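Local coordinates for L protein (CAS virus, PDB 5MV0), which probably serves as the cap-snatching endonuclease domain at the N terminus of a reptarenavirus polymerase, cleaving capped host RNA to prime viral transcription, at residues S40-R45 against K163-I168; S19-L24 against H49-C54; S28-V31 against K36-M39. One frame throughout, in Å; residues are numbered along the deposited sequence.

Interaction 1: S40-R45 against K163-I168; sequences SAIRLR and KLSLSI
A41 meets S165 where helix 34-57 comes close to helix 155-170. The CA atoms of A41 and S165 are 6.6 Å apart, and this is the nearest backbone approach of the two segments. Both side chains are small and both point at the opposite helix. A41 CB and S165 CB come within 4.3 Å of each other. A41 also leans on L10 of helix 4-20, so its methyl lies where three helices gather.

I42 follows and does most of the touching on its side. Its CB does not aim straight at the partner helix. The longer branch swings back to it, because CG1 is anti to the carbonyl carbon (chi1 -68°). I42 CG1 then lies 3.5 Å from S165 OG and 3.9 Å from S165 CB. The terminal I42 CD1 passes the same serine, 3.8 Å from OG. These are van der Waals contacts. I42 also packs on E183 and L187 of helix 181-192.

The PDDEXK family fold has its central sheet elsewhere in the chain. This contact belongs to the helical part of the domain, and it is buried.

S165 OG can give its single proton to the carbonyl of L161, the stronger partner, or share it with that of L162, so the oxygen facing I42 is satisfied within its own helix. S165 was modelled in two conformers, and the OG distances hold for one of them. Its CB also packs on A38, one turn before A41 and I42.

Further along, R45 extends its side chain to L187 and S190 of helix 181-192.

Interaction 2: S19-L24 against H49-C54; sequences SIEPDL and HELNCC
E21 OE2 is gripped from several directions. It forms a salt bridge with R55 and accepts a hydrogen bond from N152. A water sits a short 2.5 Å from E21 OE2 and 2.8 Å from N52 OD1, and probably bridges the two segments. More acceptors surround this water than it has protons, so it cannot serve them all at once. The arginine probably keeps E21 ionised. N52 is steadied by its other branch, as ND2 bonds to the carbonyl of R149.

Beside this polar group the contact turns apolar. L51 points at the 19-24 segment, with CG anti to its backbone N (chi1 178°). One methyl does the touching: L51 CD2 lies 3.9 Å from L24 CD2 and 4.1 Å from L24 CG. The two leucines cross at a slant. E21 OE1 stands 4.3 Å from L51 CD2.

E21 is the first residue to leave helical geometry after helix 4-20. A short 3-10 turn follows, closed by L24 N to E21 O at 3.0 Å. This turn packs the end of helix 4-20 against helix 34-57, in the helical part of the arenavirus cap-snatching domain.

Interaction 3: S28-V31 against K36-M39; sequences SSIV and KLAM
V31 and L37 bring no ring to this contact, and the flat groups here are peptides. The L37 side chain comes in obliquely against the oxygen of the V31 carbonyl. L37 CD1 is 3.7 Å from V31 O, and L37 CB is 3.9 Å from it. The backbones are also close, with V31 CA and L37 CA 5.7 Å apart.

V31 CG2 touches the start of helix 34-57. It lies 3.7 Å from K36 CB and 3.8 Å from K36 CG. It also stands 3.8 Å from the backbone N of L37, and 4.3 Å from L37 CB. The V31 and K36 side chains cross at about a right angle, so one methyl rests across the lower part of the lysine chain.

I30 joins at its far end. Its CB points away from the helix, but CG1 is anti to the backbone N (chi1 -178°), and this lets CD1 return to L37. I30 CD1 and L37 CD1 are 3.8 Å apart. The two side chains lie side by side and point the same way, toward helix 4-20. There both touch K11, and L37 also reaches T7 and I14.

Beyond CG the chain of K36 is extended. Its NZ bonds to the carbonyls of Y25 and S28 of the fourth subunit, and it makes a cation-pi contact with that Y25. The lysine thus gives its aliphatic part to V31 and its charge to a neighbouring chain.

S28-V31 is an extended loop between two helices, folded back along the second. Across these two segments the contact is apolar, methyl against methyl and methylene, while S29 O is also bonded by S40 OG. V31 N and V31 O are buried by the contact and have no partner in the model, which probably carries some energetic cost.

From the N terminus, helix 4-20 ends in the 19-24 segment, which opens interaction 2. Interaction 3 comes next. It closes a short turn between the loop 28-31 and the first turns of helix 34-57, and lies wholly within the span of interaction 2. The 40-45 segment then opens interaction 1. Interaction 2 closes at 49-54, further along the same helix. Interaction 1 closes only at 163-168, after the sheet strands, so these two cross. Helix 34-57 serves all three. It is tied to helix 155-170, to the end of helix 4-20 and to the connecting loop. L44 packs on L24 between interactions 1 and 2, and S40 probably bonds to S29 between 1 and 3.

Interaction 1: S40-R45 against K163-I168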
ATOM      1  N   SER B  40      16.390  -1.541   3.701  1.00 14.09           N
ATOM      2  CA  SER B  40      15.104  -1.866   3.087  1.00 13.37           C
ATOM      3  C   SER B  40      14.684  -0.788   2.089  1.00 13.39           C
ATOM      4  O   SER B  40      14.154  -1.098   1.016  1.00 14.48           O
ATOM      5  CB  SER B  40      14.043  -2.061   4.180  1.00 16.84           C
ATOM      6  OG  SER B  40      12.743  -2.109   3.609  1.00 24.10           O
ATOM      7  N   ALA B  41      14.932   0.479   2.415  1.00 12.12           N
ATOM      8  CA  ALA B  41      14.618   1.566   1.492  1.00 15.72           C
ATOM      9  C   ALA B  41      15.425   1.455   0.207  1.00 16.95           C
ATOM     10  O   ALA B  41      14.887   1.647  -0.890  1.00 15.22           O
ATOM     11  CB  ALA B  41      14.888   2.904   2.176  1.00 12.63           C
ATOM     12  N   ILE B  42      16.719   1.137   0.325  1.00 13.89           N
ATOM     13  CA  ILE B  42      17.566   0.960  -0.853  1.00 13.23           C
ATOM     14  C   ILE B  42      17.089  -0.218  -1.691  1.00 12.18           C
ATOM     15  O   ILE B  42      17.015  -0.131  -2.926  1.00 13.19           O
ATOM     16  CB  ILE B  42      19.034   0.809  -0.415  1.00 15.84           C
ATOM     17  CG1 ILE B  42      19.525   2.138   0.163  1.00 16.39           C
ATOM     18  CG2 ILE B  42      19.921   0.295  -1.579  1.00 16.72           C
ATOM     19  CD1 ILE B  42      20.793   2.012   1.028  1.00 19.81           C
ATOM     20  N   ARG B  43      16.791  -1.266  -0.979  1.00 12.62           N
ATOM     21  CA  ARG B  43      16.179  -2.452  -1.805  0.54 17.30           C
ATOM     22  C   ARG B  43      14.780  -2.115  -2.522  1.00 16.01           C
ATOM     23  O   ARG B  43      14.502  -2.373  -3.702  1.00 13.01           O
ATOM     24  CB  ARG B  43      15.984  -3.671  -0.903  0.54 17.05           C
ATOM     25  CG  ARG B  43      15.429  -4.884  -1.655  0.54 20.17           C
ATOM     26  CD  ARG B  43      14.394  -5.621  -0.823  0.54 24.91           C
ATOM     27  NE  ARG B  43      13.738  -4.665   0.049  0.54 29.46           N
ATOM     28  CZ  ARG B  43      12.666  -3.956  -0.274  0.54 24.95           C
ATOM     29  NH1 ARG B  43      12.069  -4.120  -1.470  0.54 13.22           N
ATOM     30  NH2 ARG B  43      12.200  -3.098   0.617  0.54 10.97           N
ATOM     31  N   LEU B  44      14.017  -1.319  -1.780  1.00 14.02           N
ATOM     32  CA  LEU B  44      12.733  -0.918  -2.360  1.00 14.75           C
ATOM     33  C   LEU B  44      12.930  -0.047  -3.596  1.00 13.10           C
ATOM     34  O   LEU B  44      12.214  -0.190  -4.597  1.00 14.52           O
ATOM     35  CB  LEU B  44      11.905  -0.187  -1.305  1.00 10.25           C
ATOM     36  CG  LEU B  44      10.474   0.223  -1.691  1.00 16.04           C
ATOM     37  CD1 LEU B  44       9.639  -1.008  -2.058  1.00 12.67           C
ATOM     38  CD2 LEU B  44       9.814   1.056  -0.568  1.00 15.98           C
ATOM     39  N   ARG B  45      13.897   0.862  -3.549  1.00 11.73           N
ATOM     40  CA  ARG B  45      14.199   1.672  -4.727  1.00 16.42           C
ATOM     41  C   ARG B  45      14.483   0.793  -5.946  1.00 14.88           C
ATOM     42  O   ARG B  45      13.935   1.017  -7.039  1.00 17.55           O
ATOM     43  CB  ARG B  45      15.377   2.582  -4.397  1.00 14.33           C
ATOM     44  CG  ARG B  45      15.967   3.362  -5.531  1.00 16.22           C
ATOM     45  CD  ARG B  45      16.996   4.339  -4.954  1.00 19.02           C
ATOM     46  NE  ARG B  45      17.647   5.110  -5.999  1.00 21.81           N
ATOM     47  CZ  ARG B  45      18.742   4.715  -6.640  1.00 24.24           C
ATOM     48  NH1 ARG B  45      19.316   3.554  -6.337  1.00 22.63           N
ATOM     49  NH2 ARG B  45      19.258   5.478  -7.589  1.00 22.86           N
ATOM     50  N   LYS B 163      17.792   9.784  -0.350  1.00 15.37           N
ATOM     51  CA  LYS B 163      18.384  10.805   0.506  1.00 13.28           C
ATOM     52  C   LYS B 163      18.330  10.411   1.981  1.00 18.24           C
ATOM     53  O   LYS B 163      19.302  10.624   2.722  1.00 17.18           O
ATOM     54  CB  LYS B 163      17.678  12.148   0.310  1.00 17.62           C
ATOM     55  CG  LYS B 163      18.213  13.182   1.297  1.00 25.97           C
ATOM     56  CD  LYS B 163      17.502  14.488   1.241  1.00 30.09           C
ATOM     57  CE  LYS B 163      18.175  15.466   2.189  1.00 38.11           C
ATOM     58  NZ  LYS B 163      17.532  16.806   2.105  1.00 37.62           N
ATOM     59  N   LEU B 164      17.199   9.857   2.438  1.00 15.74           N
ATOM     60  CA  LEU B 164      17.063   9.547   3.860  1.00 13.03           C
ATOM     61  C   LEU B 164      17.892   8.333   4.239  1.00 16.92           C
ATOM     62  O   LEU B 164      18.454   8.282   5.338  1.00 17.57           O
ATOM     63  CB  LEU B 164      15.598   9.325   4.235  1.00 13.45           C
ATOM     64  CG  LEU B 164      14.706  10.562   4.073  1.00 17.18           C
ATOM     65  CD1 LEU B 164      13.243  10.231   4.361  1.00 15.18           C
ATOM     66  CD2 LEU B 164      15.202  11.715   4.957  1.00 18.14           C
ATOM     67  N   SER B 165      17.977   7.337   3.352  1.00 14.17           N
ATOM     68  CA  SER B 165      18.825   6.191   3.657  0.67 17.17           C
ATOM     69  C   SER B 165      20.298   6.598   3.707  1.00 17.03           C
ATOM     70  O   SER B 165      21.032   6.149   4.598  1.00 16.92           O
ATOM     71  CB  SER B 165      18.596   5.068   2.643  0.67 15.18           C
ATOM     72  OG  SER B 165      19.103   5.403   1.369  0.67 17.09           O
ATOM     73  N   LEU B 166      20.742   7.458   2.777  1.00 15.67           N
ATOM     74  CA  LEU B 166      22.135   7.920   2.797  1.00 19.23           C
ATOM     75  C   LEU B 166      22.430   8.776   4.022  1.00 20.58           C
ATOM     76  O   LEU B 166      23.522   8.692   4.597  1.00 20.49           O
ATOM     77  CB  LEU B 166      22.464   8.711   1.531  1.00 17.41           C
ATOM     78  CG  LEU B 166      22.728   7.853   0.296  1.00 24.98           C
ATOM     79  CD1 LEU B 166      22.914   8.736  -0.932  1.00 21.66           C
ATOM     80  CD2 LEU B 166      23.939   6.941   0.507  1.00 22.44           C
ATOM     81  N   SER B 167      21.483   9.620   4.421  1.00 15.39           N
ATOM     82  CA  SER B 167      21.660  10.409   5.631  1.00 18.80           C
ATOM     83  C   SER B 167      21.838   9.515   6.857  1.00 21.91           C
ATOM     84  O   SER B 167      22.725   9.748   7.688  1.00 17.03           O
ATOM     85  CB  SER B 167      20.470  11.344   5.808  1.00 25.50           C
ATOM     86  OG  SER B 167      20.606  12.063   7.011  1.00 33.84           O
ATOM     87  N   ILE B 168      20.994   8.489   6.989  1.00 16.03           N
ATOM     88  CA  ILE B 168      21.140   7.516   8.073  1.00 15.50           C
ATOM     89  C   ILE B 168      22.504   6.836   8.007  1.00 21.03           C
ATOM     90  O   ILE B 168      23.248   6.798   8.995  1.00 20.33           O
ATOM     91  CB  ILE B 168      20.002   6.486   8.015  1.00 13.13           C
ATOM     92  CG1 ILE B 168      18.699   7.118   8.510  1.00 17.41           C
ATOM     93  CG2 ILE B 168      20.349   5.236   8.814  1.00 17.28           C
ATOM     94  CD1 ILE B 168      17.466   6.321   8.144  1.00 16.10           C
TER

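Interaction 2: S19-L24 against H49-C54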
ATOM      1  N   SER B  19       1.534   1.938   0.151  1.00 11.61           N
ATOM      2  CA  SER B  19       0.105   2.197  -0.027  1.00 13.11           C
ATOM      3  C   SER B  19      -0.230   2.443  -1.493  1.00 16.24           C
ATOM      4  O   SER B  19      -1.289   2.017  -1.981  1.00 17.09           O
ATOM      5  CB  SER B  19      -0.317   3.398   0.820  1.00 13.84           C
ATOM      6  OG  SER B  19      -0.027   3.198   2.206  1.00 14.36           O
ATOM      7  N   ILE B  20       0.657   3.152  -2.197  1.00 16.55           N
ATOM      8  CA  ILE B  20       0.431   3.516  -3.596  1.00 19.47           C
ATOM      9  C   ILE B  20       0.577   2.301  -4.509  1.00 22.30           C
ATOM     10  O   ILE B  20      -0.176   2.149  -5.478  1.00 19.17           O
ATOM     11  CB  ILE B  20       1.407   4.637  -3.996  1.00 16.35           C
ATOM     12  CG1 ILE B  20       1.092   5.925  -3.240  1.00 16.40           C
ATOM     13  CG2 ILE B  20       1.390   4.870  -5.517  1.00 18.47           C
ATOM     14  CD1 ILE B  20       2.159   7.028  -3.412  1.00 16.14           C
ATOM     15  N   GLU B  21       1.564   1.437  -4.240  1.00 17.16           N
ATOM     16  CA  GLU B  21       1.841   0.241  -5.046  1.00 16.97           C
ATOM     17  C   GLU B  21       1.942  -0.962  -4.122  1.00 18.64           C
ATOM     18  O   GLU B  21       3.049  -1.424  -3.800  1.00 19.15           O
ATOM     19  CB  GLU B  21       3.137   0.379  -5.855  1.00 22.94           C
ATOM     20  CG  GLU B  21       3.018   1.208  -7.117  1.00 30.38           C
ATOM     21  CD  GLU B  21       2.367   0.454  -8.280  1.00 29.89           C
ATOM     22  OE1 GLU B  21       1.841  -0.676  -8.093  1.00 24.42           O
ATOM     23  OE2 GLU B  21       2.407   1.003  -9.395  1.00 32.85           O
ATOM     24  N   PRO B  22       0.802  -1.503  -3.678  1.00 16.01           N
ATOM     25  CA  PRO B  22       0.824  -2.564  -2.657  1.00 16.32           C
ATOM     26  C   PRO B  22       1.391  -3.891  -3.126  1.00 17.86           C
ATOM     27  O   PRO B  22       1.649  -4.753  -2.274  1.00 16.70           O
ATOM     28  CB  PRO B  22      -0.661  -2.708  -2.269  1.00 16.63           C
ATOM     29  CG  PRO B  22      -1.276  -1.397  -2.642  1.00 18.25           C
ATOM     30  CD  PRO B  22      -0.558  -0.991  -3.910  1.00 15.91           C
ATOM     31  N   ASP B  23       1.583  -4.105  -4.431  1.00 20.66           N
ATOM     32  CA  ASP B  23       2.324  -5.290  -4.864  1.00 25.61           C
ATOM     33  C   ASP B  23       3.732  -5.324  -4.286  1.00 28.37           C
ATOM     34  O   ASP B  23       4.340  -6.397  -4.209  1.00 24.70           O
ATOM     35  CB  ASP B  23       2.414  -5.353  -6.389  1.00 26.13           C
ATOM     36  CG  ASP B  23       1.103  -5.748  -7.036  1.00 34.43           C
ATOM     37  OD1 ASP B  23       0.242  -6.326  -6.341  1.00 38.41           O
ATOM     38  OD2 ASP B  23       0.938  -5.478  -8.243  1.00 45.60           O
ATOM     39  N   LEU B  24       4.270  -4.172  -3.885  1.00 21.58           N
ATOM     40  CA  LEU B  24       5.600  -4.143  -3.296  1.00 22.24           C
ATOM     41  C   LEU B  24       5.606  -4.593  -1.839  1.00 24.70           C
ATOM     42  O   LEU B  24       6.687  -4.881  -1.304  1.00 19.72           O
ATOM     43  CB  LEU B  24       6.179  -2.729  -3.397  1.00 19.82           C
ATOM     44  CG  LEU B  24       6.386  -2.157  -4.803  1.00 25.69           C
ATOM     45  CD1 LEU B  24       6.582  -0.649  -4.731  1.00 26.62           C
ATOM     46  CD2 LEU B  24       7.588  -2.814  -5.440  1.00 21.27           C
ATOM     47  N   HIS B  49      12.019   0.020  -9.499  1.00 13.32           N
ATOM     48  CA  HIS B  49      12.557   0.021 -10.858  1.00 17.99           C
ATOM     49  C   HIS B  49      12.236  -1.283 -11.589  1.00 21.37           C
ATOM     50  O   HIS B  49      11.756  -1.259 -12.732  1.00 18.31           O
ATOM     51  CB  HIS B  49      14.064   0.249 -10.802  1.00 22.49           C
ATOM     52  CG  HIS B  49      14.723   0.315 -12.140  1.00 19.63           C
ATOM     53  ND1 HIS B  49      14.379   1.247 -13.096  1.00 17.93           N
ATOM     54  CD2 HIS B  49      15.736  -0.415 -12.668  1.00 20.67           C
ATOM     55  CE1 HIS B  49      15.148   1.085 -14.161  1.00 22.04           C
ATOM     56  NE2 HIS B  49      15.983   0.086 -13.924  1.00 20.06           N
ATOM     57  N   GLU B  50      12.523  -2.434 -10.955  1.00 15.76           N
ATOM     58  CA  GLU B  50      12.220  -3.730 -11.566  1.00 18.58           C
ATOM     59  C   GLU B  50      10.747  -3.850 -11.899  1.00 19.57           C
ATOM     60  O   GLU B  50      10.378  -4.310 -12.983  1.00 17.69           O
ATOM     61  CB  GLU B  50      12.587  -4.889 -10.634  1.00 15.89           C
ATOM     62  CG  GLU B  50      14.041  -5.100 -10.322  1.00 19.84           C
ATOM     63  CD  GLU B  50      14.205  -6.063  -9.133  1.00 21.69           C
ATOM     64  OE1 GLU B  50      13.189  -6.661  -8.686  1.00 24.67           O
ATOM     65  OE2 GLU B  50      15.339  -6.208  -8.638  1.00 27.49           O
ATOM     66  N   LEU B  51       9.886  -3.493 -10.945  1.00 14.66           N
ATOM     67  CA  LEU B  51       8.444  -3.594 -11.156  1.00 19.18           C
ATOM     68  C   LEU B  51       8.000  -2.795 -12.376  1.00 17.42           C
ATOM     69  O   LEU B  51       7.250  -3.291 -13.224  1.00 18.49           O
ATOM     70  CB  LEU B  51       7.695  -3.101  -9.915  1.00 16.17           C
ATOM     71  CG  LEU B  51       6.168  -3.123 -10.044  1.00 20.12           C
ATOM     72  CD1 LEU B  51       5.716  -4.521 -10.482  1.00 26.93           C
ATOM     73  CD2 LEU B  51       5.511  -2.725  -8.733  1.00 24.61           C
ATOM     74  N   ASN B  52       8.434  -1.543 -12.467  1.00 17.34           N
ATOM     75  CA  ASN B  52       7.939  -0.707 -13.549  1.00 19.45           C
ATOM     76  C   ASN B  52       8.545  -1.091 -14.895  1.00 25.54           C
ATOM     77  O   ASN B  52       7.877  -0.955 -15.927  1.00 22.39           O
ATOM     78  CB  ASN B  52       8.176   0.747 -13.187  1.00 16.25           C
ATOM     79  CG  ASN B  52       7.243   1.196 -12.067  1.00 20.42           C
ATOM     80  OD1 ASN B  52       6.064   0.839 -12.068  1.00 22.16           O
ATOM     81  ND2 ASN B  52       7.763   1.942 -11.103  1.00 14.40           N
ATOM     82  N   CYS B  53       9.783  -1.591 -14.911  1.00 17.26           N
ATOM     83  CA  CYS B  53      10.311  -2.158 -16.153  1.00 20.29           C
ATOM     84  C   CYS B  53       9.469  -3.345 -16.600  1.00 23.93           C
ATOM     85  O   CYS B  53       9.143  -3.472 -17.788  1.00 24.01           O
ATOM     86  CB  CYS B  53      11.779  -2.564 -15.985  1.00 19.13           C
ATOM     87  SG  CYS B  53      12.933  -1.184 -15.842  1.00 20.66           S
ATOM     88  N   CYS B  54       9.071  -4.205 -15.655  1.00 18.50           N
ATOM     89  CA  CYS B  54       8.219  -5.342 -15.991  1.00 20.79           C
ATOM     90  C   CYS B  54       6.882  -4.882 -16.541  1.00 28.64           C
ATOM     91  O   CYS B  54       6.402  -5.406 -17.551  1.00 24.11           O
ATOM     92  CB  CYS B  54       8.000  -6.229 -14.771  1.00 23.74           C
ATOM     93  SG  CYS B  54       9.448  -7.162 -14.283  1.00 21.92           S
TER
HETATM   94  O   HOH W   1       4.549   2.080 -10.132  1.00 26.81           O

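Interaction 3: S28-V31 against K36-M39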
ATOM      1  N   SER B  28       8.928  -6.022   0.896  1.00 21.70           N
ATOM      2  CA  SER B  28       9.519  -4.936   1.654  1.00 17.75           C
ATOM      3  C   SER B  28       9.299  -5.159   3.139  1.00 25.23           C
ATOM      4  O   SER B  28       8.768  -6.186   3.575  1.00 26.11           O
ATOM      5  CB  SER B  28       8.958  -3.586   1.196  1.00 22.17           C
ATOM      6  OG  SER B  28       9.891  -2.550   1.479  1.00 26.25           O
ATOM      7  N   SER B  29       9.730  -4.177   3.923  1.00 23.93           N
ATOM      8  CA  SER B  29       9.688  -4.300   5.369  1.00 27.41           C
ATOM      9  C   SER B  29       9.840  -2.922   5.971  1.00 25.59           C
ATOM     10  O   SER B  29      10.490  -2.037   5.402  1.00 21.96           O
ATOM     11  CB  SER B  29      10.793  -5.221   5.903  1.00 34.98           C
ATOM     12  OG  SER B  29      12.077  -4.791   5.468  1.00 32.74           O
ATOM     13  N   ILE B  30       9.239  -2.756   7.136  1.00 18.86           N
ATOM     14  CA  ILE B  30       9.285  -1.505   7.859  1.00 24.46           C
ATOM     15  C   ILE B  30       9.662  -1.844   9.298  1.00 27.27           C
ATOM     16  O   ILE B  30       8.913  -2.537   9.996  1.00 31.75           O
ATOM     17  CB  ILE B  30       7.951  -0.744   7.768  1.00 30.81           C
ATOM     18  CG1 ILE B  30       8.062   0.581   8.486  1.00 29.22           C
ATOM     19  CG2 ILE B  30       6.775  -1.569   8.253  1.00 38.87           C
ATOM     20  CD1 ILE B  30       8.602   1.581   7.582  1.00 37.84           C
ATOM     21  N   VAL B  31      10.841  -1.400   9.729  1.00 20.96           N
ATOM     22  CA  VAL B  31      11.345  -1.693  11.063  1.00 21.07           C
ATOM     23  C   VAL B  31      11.819  -0.388  11.691  1.00 25.73           C
ATOM     24  O   VAL B  31      11.966   0.632  11.015  1.00 23.18           O
ATOM     25  CB  VAL B  31      12.473  -2.745  11.038  1.00 24.45           C
ATOM     26  CG1 VAL B  31      11.949  -4.038  10.465  1.00 23.80           C
ATOM     27  CG2 VAL B  31      13.677  -2.235  10.218  1.00 25.50           C
ATOM     28  N   LYS B  36      18.755  -1.123   9.366  1.00 17.14           N
ATOM     29  CA  LYS B  36      17.903  -2.088   8.692  1.00 17.98           C
ATOM     30  C   LYS B  36      16.870  -1.380   7.831  1.00 14.25           C
ATOM     31  O   LYS B  36      16.563  -1.821   6.717  1.00 15.99           O
ATOM     32  CB  LYS B  36      17.231  -2.973   9.735  1.00 21.70           C
ATOM     33  CG  LYS B  36      16.748  -4.289   9.213  1.00 27.89           C
ATOM     34  CD  LYS B  36      16.469  -5.228  10.378  1.00 30.82           C
ATOM     35  CE  LYS B  36      15.943  -6.558   9.895  1.00 31.42           C
ATOM     36  NZ  LYS B  36      15.777  -7.466  11.052  1.00 36.10           N
ATOM     37  N   LEU B  37      16.308  -0.285   8.343  1.00 13.24           N
ATOM     38  CA  LEU B  37      15.347   0.485   7.562  1.00 13.45           C
ATOM     39  C   LEU B  37      16.003   1.100   6.337  1.00 14.91           C
ATOM     40  O   LEU B  37      15.420   1.107   5.240  1.00 15.50           O
ATOM     41  CB  LEU B  37      14.728   1.576   8.433  1.00 16.33           C
ATOM     42  CG  LEU B  37      13.643   2.413   7.747  1.00 15.49           C
ATOM     43  CD1 LEU B  37      12.393   1.576   7.513  1.00 15.51           C
ATOM     44  CD2 LEU B  37      13.323   3.635   8.571  1.00 22.44           C
ATOM     45  N   ALA B  38      17.216   1.637   6.502  1.00 13.82           N
ATOM     46  CA  ALA B  38      17.906   2.230   5.360  1.00 17.37           C
ATOM     47  C   ALA B  38      18.139   1.198   4.268  1.00 17.17           C
ATOM     48  O   ALA B  38      17.962   1.494   3.079  1.00 15.39           O
ATOM     49  CB  ALA B  38      19.240   2.861   5.789  1.00 15.41           C
ATOM     50  N   MET B  39      18.526  -0.030   4.646  1.00 13.91           N
ATOM     51  CA  MET B  39      18.782  -1.034   3.614  1.00 14.44           C
ATOM     52  C   MET B  39      17.486  -1.479   2.947  1.00 15.51           C
ATOM     53  O   MET B  39      17.463  -1.747   1.737  1.00 13.98           O
ATOM     54  CB  MET B  39      19.543  -2.231   4.204  1.00 18.82           C
ATOM     55  CG  MET B  39      20.983  -1.905   4.703  1.00 15.00           C
ATOM     56  SD  MET B  39      21.944  -0.722   3.702  1.00 19.01           S
ATOM     57  CE  MET B  39      22.180  -1.647   2.180  1.00 17.16           C
TER